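Local coordinates for protein tropomodulin (Caenorhabditis elegans, PDB 1PGV) that probably caps the pointed end of actin filaments and so maintains filament length and dynamics; this chain is the C-terminal domain, at residues 76-81 with 102-107. Sequence-based numbering, arbitrary orientation. Where two conformers were deposited one is given.
Sequences SLANTA and VLNVES
S76 and N104 sit side by side in a parallel beta bridge, their CA atoms 4.5 Å apart. They belong to neighbouring strands, 74-76 and 102-104, of the leucine-rich-repeat fold of the tropomodulin C-terminal domain, where each parallel strand is followed by a helix. Beyond the bridge both chains leave the sheet but stay paired. L77 N donates to N104 O at 2.7 Å, almost straight at 173° and nearly along the C=O axis. Further on, N79 N donates to E106 O at 3.0 Å. A78 CA and N79 CA add CA-H...O contacts to E106 O and S107 O, respectively.

The side chain of N104 runs along the S76 and A78 side of this pairing. Its CB lies beside S76 CB, at 3.9 Å. With chi1 at -177°, CG is anti to the backbone N and passes near A78 CB. OD1 accepts from E106 N, two residues on, at 3.0 Å, closing an Asx turn. ND2 lies 3.7 Å from A78 CB and donates to E106 OE2, which it meets from above the carboxylate plane. Both ends of the amide are therefore held by E106, which fixes its rotation. An alanine here would probably leave E106 N and the E106 carboxylate without these mates, and let the turn after the strand relax.

E106 CG packs against A78 CB. On the opposite side of the pairing, L77 and V105 lie side by side, L77 CD1 against V105 CG1, and L77 CD1 reaches L103 CD1 as well. At the far end, N79 ND2 is hydrogen-bonded to N50 OD1, and one water donates to both N79 OD1 and S107 O, the latter at 2.8 Å.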
# COMPACT_ATOMS: atom_id res chain seq x y z
N SER A 76 -7.90 -2.43 -1.76
CA SER A 76 -7.52 -2.22 -3.15
C SER A 76 -8.33 -1.10 -3.79
O SER A 76 -9.56 -1.08 -3.73
CB SER A 76 -7.72 -3.52 -3.94
OG SER A 76 -7.11 -3.43 -5.22
N LEU A 77 -7.61 -0.15 -4.39
CA LEU A 77 -8.22 0.99 -5.06
C LEU A 77 -7.58 1.16 -6.43
O LEU A 77 -7.33 2.28 -6.88
CB LEU A 77 -7.99 2.28 -4.26
CG LEU A 77 -8.17 2.30 -2.75
CD1 LEU A 77 -6.98 1.62 -2.08
CD2 LEU A 77 -8.26 3.75 -2.27
N ALA A 78 -7.29 0.04 -7.09
CA ALA A 78 -6.67 0.08 -8.40
C ALA A 78 -7.62 0.66 -9.44
O ALA A 78 -8.83 0.43 -9.40
CB ALA A 78 -6.25 -1.32 -8.82
N ASN A 79 -7.06 1.44 -10.36
CA ASN A 79 -7.85 2.04 -11.42
C ASN A 79 -9.13 2.72 -10.94
O ASN A 79 -10.22 2.39 -11.38
CB ASN A 79 -8.18 0.98 -12.46
CG ASN A 79 -8.77 1.56 -13.73
OD1 ASN A 79 -8.25 2.53 -14.28
ND2 ASN A 79 -9.86 0.96 -14.20
N THR A 80 -8.98 3.67 -10.01
CA THR A 80 -10.11 4.42 -9.49
C THR A 80 -9.91 5.90 -9.82
O THR A 80 -10.62 6.76 -9.30
CB THR A 80 -10.24 4.28 -7.96
OG1 THR A 80 -8.99 4.58 -7.34
CG2 THR A 80 -10.66 2.85 -7.59
N ALA A 81 -8.93 6.17 -10.67
CA ALA A 81 -8.61 7.53 -11.10
C ALA A 81 -8.34 8.48 -9.94
O ALA A 81 -8.70 9.65 -10.00
CB ALA A 81 -9.75 8.08 -11.97
N VAL A 102 -2.27 -6.16 2.38
CA VAL A 102 -2.16 -5.87 0.96
C VAL A 102 -2.77 -4.51 0.65
O VAL A 102 -3.89 -4.22 1.06
CB VAL A 102 -2.89 -6.96 0.13
CG1 VAL A 102 -2.86 -6.61 -1.35
CG2 VAL A 102 -2.23 -8.31 0.37
N LEU A 103 -2.00 -3.68 -0.04
CA LEU A 103 -2.48 -2.36 -0.43
C LEU A 103 -2.22 -2.23 -1.92
O LEU A 103 -1.08 -2.36 -2.37
CB LEU A 103 -1.72 -1.26 0.33
CG LEU A 103 -2.15 0.17 -0.03
CD1 LEU A 103 -3.62 0.35 0.29
CD2 LEU A 103 -1.28 1.17 0.74
N ASN A 104 -3.28 -1.98 -2.68
CA ASN A 104 -3.16 -1.86 -4.13
C ASN A 104 -3.68 -0.51 -4.62
O ASN A 104 -4.87 -0.22 -4.52
CB ASN A 104 -3.94 -2.99 -4.80
CG ASN A 104 -3.81 -2.97 -6.31
OD1 ASN A 104 -3.16 -2.10 -6.89
ND2 ASN A 104 -4.44 -3.94 -6.97
N VAL A 105 -2.78 0.31 -5.15
CA VAL A 105 -3.15 1.63 -5.68
C VAL A 105 -2.61 1.81 -7.09
O VAL A 105 -2.32 2.93 -7.53
CB VAL A 105 -2.59 2.77 -4.80
CG1 VAL A 105 -3.18 2.70 -3.41
CG2 VAL A 105 -1.07 2.70 -4.74
N GLU A 106 -2.47 0.70 -7.82
CA GLU A 106 -1.94 0.76 -9.18
C GLU A 106 -2.89 1.41 -10.18
O GLU A 106 -4.08 1.57 -9.92
CB GLU A 106 -1.58 -0.65 -9.66
CG GLU A 106 -2.79 -1.49 -10.08
CD GLU A 106 -2.43 -2.94 -10.38
OE1 GLU A 106 -1.37 -3.18 -11.01
OE2 GLU A 106 -3.21 -3.83 -10.00
N SER A 107 -2.33 1.79 -11.33
CA SER A 107 -3.07 2.39 -12.43
C SER A 107 -3.89 3.64 -12.10
O SER A 107 -5.03 3.78 -12.55
CB SER A 107 -3.98 1.34 -13.08
OG SER A 107 -3.20 0.30 -13.64
O HOH W 1 -7.33 5.24 -12.98